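Local atomic coordinates of outer membrane protein TP0453 (Treponema pallidum, PDB entry 3K8G), a protein that associates with the outer membrane, alters membrane permeability at acidic pH and might take part in ligand transport. Residues E31-R36 and R247-I252; D89-T94 and T108-P113; A227-H230 and R235-I238. One frame throughout, in Å; residues are numbered along the deposited sequence.

Contact 1 of 3, residues E31-R36 and R247-I252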
loop_
_atom_site.group_PDB
_atom_site.type_symbol
_atom_site.label_atom_id
_atom_site.label_comp_id
_atom_site.label_asym_id
_atom_site.label_seq_id
_atom_site.Cartn_x
_atom_site.Cartn_y
_atom_site.Cartn_z
ATOM N N GLU A 31 8.373 -10.479 -1.374
ATOM C CA GLU A 31 9.528 -9.825 -1.975
ATOM C C GLU A 31 9.397 -9.542 -3.463
ATOM O O GLU A 31 9.696 -8.430 -3.913
ATOM C CB GLU A 31 10.819 -10.644 -1.684
ATOM C CG GLU A 31 11.133 -10.783 -0.186
ATOM C CD GLU A 31 10.535 -12.030 0.470
ATOM O OE1 GLU A 31 9.641 -12.686 -0.105
ATOM O OE2 GLU A 31 10.973 -12.374 1.582
ATOM N N ASN A 32 8.946 -10.536 -4.225
ATOM C CA ASN A 32 8.787 -10.389 -5.672
ATOM C C ASN A 32 7.735 -9.328 -6.008
ATOM O O ASN A 32 7.964 -8.444 -6.837
ATOM C CB ASN A 32 8.401 -11.723 -6.318
ATOM C CG ASN A 32 8.088 -11.591 -7.824
ATOM O OD1 ASN A 32 6.949 -11.831 -8.266
ATOM N ND2 ASN A 32 9.097 -11.214 -8.614
ATOM N N LEU A 33 6.575 -9.426 -5.368
ATOM C CA LEU A 33 5.520 -8.437 -5.594
ATOM C C LEU A 33 6.016 -6.994 -5.364
ATOM O O LEU A 33 5.804 -6.111 -6.191
ATOM C CB LEU A 33 4.318 -8.718 -4.688
ATOM C CG LEU A 33 3.227 -7.645 -4.751
ATOM C CD1 LEU A 33 2.579 -7.747 -6.120
ATOM C CD2 LEU A 33 2.203 -7.836 -3.628
ATOM N N ILE A 34 6.666 -6.763 -4.232
ATOM C CA ILE A 34 7.121 -5.409 -3.886
ATOM C C ILE A 34 8.189 -4.953 -4.888
ATOM O O ILE A 34 8.177 -3.811 -5.332
ATOM C CB ILE A 34 7.656 -5.332 -2.444
ATOM C CG1 ILE A 34 6.530 -5.598 -1.443
ATOM C CG2 ILE A 34 8.268 -3.941 -2.181
ATOM C CD1 ILE A 34 7.005 -6.076 -0.074
ATOM N N SER A 35 9.105 -5.858 -5.247
ATOM C CA SER A 35 10.105 -5.550 -6.263
ATOM C C SER A 35 9.459 -5.089 -7.550
ATOM O O SER A 35 9.880 -4.087 -8.110
ATOM C CB SER A 35 11.024 -6.752 -6.533
ATOM O OG SER A 35 11.942 -6.887 -5.462
ATOM N N ARG A 36 8.443 -5.818 -8.020
ATOM C CA ARG A 36 7.757 -5.472 -9.270
ATOM C C ARG A 36 7.064 -4.115 -9.204
ATOM O O ARG A 36 7.104 -3.337 -10.164
ATOM C CB ARG A 36 6.710 -6.521 -9.631
ATOM C CG ARG A 36 7.268 -7.844 -10.066
ATOM C CD ARG A 36 6.125 -8.818 -10.378
ATOM N NE ARG A 36 6.640 -10.051 -10.977
ATOM C CZ ARG A 36 6.812 -10.243 -12.283
ATOM N NH1 ARG A 36 6.497 -9.289 -13.154
ATOM N NH2 ARG A 36 7.296 -11.402 -12.719
ATOM N N ARG A 247 0.260 -9.354 -12.375
ATOM C CA ARG A 247 -0.918 -8.525 -12.631
ATOM C C ARG A 247 -1.291 -7.730 -11.388
ATOM O O ARG A 247 -1.724 -6.584 -11.498
ATOM C CB ARG A 247 -2.120 -9.311 -13.151
ATOM C CG ARG A 247 -2.825 -8.547 -14.291
ATOM C CD ARG A 247 -4.099 -9.196 -14.802
ATOM N NE ARG A 247 -5.233 -8.460 -14.270
ATOM C CZ ARG A 247 -6.143 -8.963 -13.450
ATOM N NH1 ARG A 247 -7.108 -8.186 -13.021
ATOM N NH2 ARG A 247 -6.099 -10.235 -13.076
ATOM N N LEU A 248 -1.117 -8.331 -10.208
ATOM C CA LEU A 248 -1.356 -7.628 -8.954
ATOM C C LEU A 248 -0.485 -6.374 -8.853
ATOM O O LEU A 248 -0.970 -5.305 -8.499
ATOM C CB LEU A 248 -1.150 -8.547 -7.745
ATOM C CG LEU A 248 -1.341 -7.948 -6.335
ATOM C CD1 LEU A 248 -2.717 -7.309 -6.185
ATOM C CD2 LEU A 248 -1.099 -9.036 -5.237
ATOM N N ALA A 249 0.792 -6.518 -9.203
ATOM C CA ALA A 249 1.745 -5.400 -9.175
ATOM C C ALA A 249 1.338 -4.241 -10.089
ATOM O O ALA A 249 1.438 -3.062 -9.697
ATOM C CB ALA A 249 3.160 -5.896 -9.528
ATOM N N SER A 250 0.894 -4.601 -11.293
ATOM C CA SER A 250 0.372 -3.674 -12.299
ATOM C C SER A 250 -0.911 -2.957 -11.821
ATOM O O SER A 250 -1.018 -1.736 -11.919
ATOM C CB SER A 250 0.119 -4.451 -13.598
ATOM O OG SER A 250 -0.683 -3.709 -14.499
ATOM N N VAL A 251 -1.868 -3.721 -11.297
ATOM C CA VAL A 251 -3.085 -3.147 -10.671
ATOM C C VAL A 251 -2.740 -2.070 -9.621
ATOM O O VAL A 251 -3.299 -0.959 -9.617
ATOM C CB VAL A 251 -3.995 -4.270 -10.054
ATOM C CG1 VAL A 251 -5.080 -3.679 -9.154
ATOM C CG2 VAL A 251 -4.628 -5.122 -11.164
ATOM N N ILE A 252 -1.806 -2.381 -8.730
ATOM C CA ILE A 252 -1.399 -1.410 -7.718
ATOM C C ILE A 252 -0.650 -0.185 -8.289
ATOM O O ILE A 252 -0.871 0.957 -7.860
ATOM C CB ILE A 252 -0.558 -2.109 -6.618
ATOM C CG1 ILE A 252 -1.460 -3.104 -5.862
ATOM C CG2 ILE A 252 0.077 -1.078 -5.706
ATOM C CD1 ILE A 252 -0.752 -3.978 -4.842
#
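Leu33 meets Leu248 and Ala249 at the buried heart of this contact between helices 31-41 and 245-253. Its CG stands anti to the backbone N (chi1 174°), which carries both methyls across to the other helix. CD1 packs 3.9 Å from Ala249 CB and is as near the backbone, 3.8 Å from Ala249 N. CD2 of Leu33 touches CD2 of Leu248 at 3.9 Å. The two leucine side chains cross at about a right angle. CD1 of Leu33 also rests against CG of Leu248. Tyr200 of strand 199-207 touches both leucines, and Phe25 of strand 21-26 touches Leu33.

Both segments belong to predicted amphipathic helices, and the protein folds as a U-shaped beta-half-barrel with a large hydrophobic cavity. The cavity opens when helices 31-41, 45-52 and 245-253 move away from helices 169-176 and 215-225; both segments belong to the moving group. The axes of the two segments come within 9.0 Å and cross at -41°. No hydrogen bond links the segments.

Arg36 lies at the partly exposed margin. Its CB is close, 3.6 Å from Ala249 CB, but beyond CB its chain makes no contact with 247-252. Arg36 and Ala249 are also the pair whose CA atoms come nearest, 6.0 Å apart. The rest of the arginine runs on, extended from CG to NE. There NE donates to Asn32 OD1 at 3.3 Å, with the acceptor in the guanidinium plane. This bond ties the partly exposed arginine to exposed Asn32, one turn earlier. Arg36 also touches Glu246 of the other helix.

Contact 2 of 3, residues D89-T94 and T108-P113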
loop_
_atom_site.group_PDB
_atom_site.type_symbol
_atom_site.label_atom_id
_atom_site.label_comp_id
_atom_site.label_asym_id
_atom_site.label_seq_id
_atom_site.Cartn_x
_atom_site.Cartn_y
_atom_site.Cartn_z
ATOM N N ASP A 89 23.398 9.725 -8.127
ATOM C CA ASP A 89 22.139 9.094 -8.488
ATOM C C ASP A 89 20.999 10.100 -8.552
ATOM O O ASP A 89 19.848 9.728 -8.801
ATOM C CB ASP A 89 21.822 7.919 -7.554
ATOM C CG ASP A 89 22.567 6.649 -7.947
ATOM O OD1 ASP A 89 22.845 6.483 -9.156
ATOM O OD2 ASP A 89 22.882 5.825 -7.054
ATOM N N GLY A 90 21.337 11.376 -8.352
ATOM C CA GLY A 90 20.365 12.464 -8.423
ATOM C C GLY A 90 19.660 12.751 -7.110
ATOM O O GLY A 90 18.546 13.297 -7.116
ATOM N N TRP A 91 20.295 12.378 -5.994
ATOM C CA TRP A 91 19.786 12.620 -4.638
ATOM C C TRP A 91 20.415 13.863 -4.026
ATOM O O TRP A 91 21.637 13.962 -3.966
ATOM C CB TRP A 91 20.115 11.459 -3.689
ATOM C CG TRP A 91 19.414 10.225 -3.969
ATOM C CD1 TRP A 91 19.919 9.118 -4.609
ATOM C CD2 TRP A 91 18.050 9.918 -3.637
ATOM N NE1 TRP A 91 18.949 8.148 -4.691
ATOM C CE2 TRP A 91 17.796 8.604 -4.101
ATOM C CE3 TRP A 91 17.018 10.625 -2.991
ATOM C CZ2 TRP A 91 16.546 7.980 -3.952
ATOM C CZ3 TRP A 91 15.771 9.993 -2.823
ATOM C CH2 TRP A 91 15.551 8.686 -3.304
ATOM N N ALA A 92 19.585 14.787 -3.552
ATOM C CA ALA A 92 20.074 15.955 -2.831
ATOM C C ALA A 92 19.667 15.823 -1.388
ATOM O O ALA A 92 18.541 15.408 -1.093
ATOM C CB ALA A 92 19.515 17.223 -3.422
ATOM N N SER A 93 20.587 16.146 -0.488
ATOM C CA SER A 93 20.321 16.082 0.939
ATOM C C SER A 93 20.132 17.480 1.533
ATOM O O SER A 93 20.749 18.446 1.070
ATOM C CB SER A 93 21.458 15.367 1.657
ATOM O OG SER A 93 22.631 16.159 1.627
ATOM N N THR A 94 19.289 17.561 2.559
ATOM C CA THR A 94 19.043 18.805 3.291
ATOM C C THR A 94 18.959 18.519 4.790
ATOM O O THR A 94 18.407 17.495 5.216
ATOM C CB THR A 94 17.749 19.536 2.820
ATOM O OG1 THR A 94 17.669 19.518 1.388
ATOM C CG2 THR A 94 17.743 20.992 3.284
ATOM N N THR A 108 10.869 11.325 -5.812
ATOM C CA THR A 108 10.945 10.603 -4.542
ATOM C C THR A 108 11.692 11.360 -3.454
ATOM O O THR A 108 12.803 11.855 -3.685
ATOM C CB THR A 108 11.563 9.203 -4.731
ATOM O OG1 THR A 108 10.922 8.557 -5.824
ATOM C CG2 THR A 108 11.353 8.338 -3.484
ATOM N N ASP A 109 11.051 11.488 -2.280
ATOM C CA ASP A 109 11.683 12.019 -1.086
ATOM C C ASP A 109 11.765 10.936 -0.011
ATOM O O ASP A 109 10.850 10.133 0.145
ATOM C CB ASP A 109 10.922 13.255 -0.615
ATOM C CG ASP A 109 10.736 14.269 -1.753
ATOM O OD1 ASP A 109 11.728 14.495 -2.514
ATOM O OD2 ASP A 109 9.612 14.767 -1.950
ATOM N N VAL A 110 12.881 10.891 0.699
ATOM C CA VAL A 110 13.120 9.832 1.659
ATOM C C VAL A 110 13.741 10.430 2.894
ATOM O O VAL A 110 14.652 11.286 2.809
ATOM C CB VAL A 110 14.017 8.685 1.110
ATOM C CG1 VAL A 110 14.171 7.550 2.157
ATOM C CG2 VAL A 110 13.497 8.130 -0.220
ATOM N N SER A 111 13.279 9.942 4.037
ATOM C CA SER A 111 13.893 10.244 5.310
ATOM C C SER A 111 14.047 8.983 6.105
ATOM O O SER A 111 13.216 8.073 6.000
ATOM C CB SER A 111 12.977 11.176 6.138
ATOM O OG SER A 111 13.770 11.678 7.191
ATOM N N ILE A 112 15.093 8.921 6.927
ATOM C CA ILE A 112 15.255 7.820 7.871
ATOM C C ILE A 112 15.323 8.490 9.243
ATOM O O ILE A 112 16.411 8.748 9.766
ATOM C CB ILE A 112 16.539 6.963 7.624
ATOM C CG1 ILE A 112 16.704 6.570 6.148
ATOM C CG2 ILE A 112 16.548 5.723 8.537
ATOM C CD1 ILE A 112 15.676 5.634 5.635
ATOM N N PRO A 113 14.161 8.803 9.825
ATOM C CA PRO A 113 14.202 9.692 10.993
ATOM C C PRO A 113 14.673 9.031 12.290
ATOM O O PRO A 113 14.853 9.732 13.286
ATOM C CB PRO A 113 12.763 10.213 11.113
ATOM C CG PRO A 113 11.925 9.292 10.314
ATOM C CD PRO A 113 12.788 8.459 9.414
#
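Trp91 reaches Thr108 and Val110 with the far end of its six-membered ring. Trp91 immediately precedes strand 92-95, and the contact skips a strand: 92-95, 101-104 and 108-114 follow one another in an antiparallel meander, part of the beta-half-barrel. The alpha carbons of Trp91 and Asp109 are therefore 8.9 Å apart, and no hydrogen bond joins the segments. The indole reaches past the intervening strand, touching Tyr103 on it.

In the first shell, CH2 of Trp91 lies 3.7 Å from CG2 of Val110. The ring and the valine cross obliquely. CZ3 approaches the carbonyl of Thr108, 3.6 Å from its O. Thr108 CG2 is a looser neighbour, 4.2 Å from Trp91 CH2. Trp91 CG stands anti to the carbonyl carbon (chi1 -68°), which sends the ring across toward strand 108-114.

Further out, Phe85 packs edge-to-face with the indole and also touches Val110. The indole NE1 has a weak hydrogen bond to Asp46 OD1. Beyond strand 108-114, Val120 of strand 117-123 touches both Thr108 and Val110. The Thr108 carbonyl is held as well, since its O accepts a hydrogen bond from Ser105 OG.

Contact 3 of 3, residues A227-H230 and R235-I238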
loop_
_atom_site.group_PDB
_atom_site.type_symbol
_atom_site.label_atom_id
_atom_site.label_comp_id
_atom_site.label_asym_id
_atom_site.label_seq_id
_atom_site.Cartn_x
_atom_site.Cartn_y
_atom_site.Cartn_z
ATOM N N ALA A 227 -13.897 -18.667 -8.028
ATOM C CA ALA A 227 -13.880 -18.338 -6.610
ATOM C C ALA A 227 -15.247 -18.587 -5.987
ATOM O O ALA A 227 -16.265 -18.605 -6.685
ATOM C CB ALA A 227 -13.471 -16.870 -6.425
ATOM N N HIS A 228 -15.271 -18.787 -4.673
ATOM C CA HIS A 228 -16.526 -18.896 -3.939
ATOM C C HIS A 228 -17.052 -17.493 -3.610
ATOM O O HIS A 228 -16.319 -16.643 -3.087
ATOM C CB HIS A 228 -16.332 -19.739 -2.685
ATOM C CG HIS A 228 -16.006 -21.180 -2.973
ATOM N ND1 HIS A 228 -16.299 -22.203 -2.094
ATOM C CD2 HIS A 228 -15.442 -21.769 -4.059
ATOM C CE1 HIS A 228 -15.909 -23.355 -2.615
ATOM N NE2 HIS A 228 -15.385 -23.119 -3.806
ATOM N N ILE A 229 -18.317 -17.248 -3.936
ATOM C CA ILE A 229 -18.908 -15.931 -3.771
ATOM C C ILE A 229 -20.186 -16.045 -2.978
ATOM O O ILE A 229 -20.991 -16.945 -3.221
ATOM C CB ILE A 229 -19.156 -15.262 -5.149
ATOM C CG1 ILE A 229 -17.815 -15.049 -5.860
ATOM C CG2 ILE A 229 -19.912 -13.931 -5.000
ATOM C CD1 ILE A 229 -17.872 -14.246 -7.158
ATOM N N HIS A 230 -20.367 -15.149 -2.012
ATOM C CA HIS A 230 -21.671 -15.008 -1.348
ATOM C C HIS A 230 -21.927 -13.582 -0.887
ATOM O O HIS A 230 -20.988 -12.778 -0.766
ATOM C CB HIS A 230 -21.789 -15.965 -0.161
ATOM C CG HIS A 230 -20.674 -15.850 0.831
ATOM N ND1 HIS A 230 -20.834 -15.248 2.059
ATOM C CD2 HIS A 230 -19.396 -16.288 0.791
ATOM C CE1 HIS A 230 -19.698 -15.306 2.730
ATOM N NE2 HIS A 230 -18.812 -15.943 1.987
ATOM N N ARG A 235 -22.811 -6.694 1.864
ATOM C CA ARG A 235 -21.447 -6.923 1.394
ATOM C C ARG A 235 -21.307 -8.168 0.524
ATOM O O ARG A 235 -21.747 -9.267 0.913
ATOM C CB ARG A 235 -20.490 -7.065 2.574
ATOM C CG ARG A 235 -20.274 -5.797 3.387
ATOM C CD ARG A 235 -19.266 -6.079 4.494
ATOM N NE ARG A 235 -19.639 -7.251 5.292
ATOM C CZ ARG A 235 -18.797 -8.195 5.732
ATOM N NH1 ARG A 235 -17.492 -8.153 5.440
ATOM N NH2 ARG A 235 -19.277 -9.210 6.448
ATOM N N LEU A 236 -20.686 -7.984 -0.638
ATOM C CA LEU A 236 -20.310 -9.079 -1.510
ATOM C C LEU A 236 -18.971 -9.629 -1.055
ATOM O O LEU A 236 -17.989 -8.888 -0.978
ATOM C CB LEU A 236 -20.203 -8.576 -2.945
ATOM C CG LEU A 236 -19.931 -9.676 -3.986
ATOM C CD1 LEU A 236 -21.182 -10.551 -4.148
ATOM C CD2 LEU A 236 -19.494 -9.065 -5.316
ATOM N N ILE A 237 -18.928 -10.931 -0.776
ATOM C CA ILE A 237 -17.707 -11.603 -0.335
ATOM C C ILE A 237 -17.232 -12.550 -1.415
ATOM O O ILE A 237 -17.994 -13.395 -1.890
ATOM C CB ILE A 237 -17.943 -12.405 0.956
ATOM C CG1 ILE A 237 -18.731 -11.572 1.982
ATOM C CG2 ILE A 237 -16.613 -13.009 1.500
ATOM C CD1 ILE A 237 -17.926 -10.496 2.666
ATOM N N ILE A 238 -15.980 -12.383 -1.815
ATOM C CA ILE A 238 -15.328 -13.249 -2.765
ATOM C C ILE A 238 -14.186 -13.902 -2.027
ATOM O O ILE A 238 -13.326 -13.215 -1.458
ATOM C CB ILE A 238 -14.814 -12.472 -3.988
ATOM C CG1 ILE A 238 -15.992 -11.721 -4.649
ATOM C CG2 ILE A 238 -14.107 -13.433 -4.971
ATOM C CD1 ILE A 238 -15.628 -10.885 -5.853
#
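His230 and Ile237 form an antiparallel hydrogen-bonded pair in the beta hairpin of strands 228-232 and 235-244. Both backbone donors and both acceptors of the pair are used. His230 N donates to Ile237 O at 3.0 Å, with its N-H in the carbonyl plane. Ile237 N returns the bond to His230 O at 2.8 Å. This second bond is the straighter at the acceptor, with a C=O...N angle of 174°. Ile237 O also receives a CA-H...O contact from Ile229 CA at 3.3 Å. The adjoining non-hydrogen-bonded pair is Ile229 with Ile238, where Ile238 CA makes a CA-H...O contact with His228 O. Ala227 O accepts from Ser222 OG, and His228 bonds Glu239 through its backbone.

The imidazole of His230 lies over its partner. Its CG sits between the backbone N and the carbonyl carbon (chi1 54°), which folds the ring back across Ile237. Ile237 CB stands 3.9 Å from the ring centroid, 17° off the normal, in a CH-pi contact. The polar end is satisfied further along the second strand, where His230 NE2 hydrogen-bonds Glu239 OE2. The nearby carboxylate would probably stabilise a protonated ring.

Arg235 NH1 hydrogen-bonds Ser205 OG, while Ile237 CD1 lies over one face of the guanidinium.

On the face of Ile229 and Ile238 the contact is apolar. These two lie side by side and point the same way, CG1 to CG1 at 4.0 Å. Ile229 CG2 meets Leu236 CD1 at 3.7 Å, and Ala227 CB packs on Ile238 CG2.

Helix 215-225 covers this apolar face, placing Ile221 and Ser222 on Ile229 and Leu225 on Ile238. Strand 199-207 pairs with the other edge of 235-244, bonding Leu236 to Leu206 and Ile238 to Leu204, while strand 228-232 is outermost within the chain.

Overall arrangement
Contacts 2 and 3 lie toward the two ends of the strand order, on opposite sides of the chain's centre, with centres 43 Å apart. Contact 1 lies between them, its centre 24 Å from each. None touches another; the nearest atoms of contacts 1 and 3 are about 11 Å apart. Strand 235-244 of contact 3 runs straight into helix 245-253 of contact 1, so hairpin and mobile helix are neighbours in sequence. Contact 1 joins two helices whose movement opens the hydrophobic cavity, while contacts 2 and 3 belong to the half-barrel. A bound MPD, probably from crystallisation, lies about 4 Å from the Thr108 side chain of contact 2.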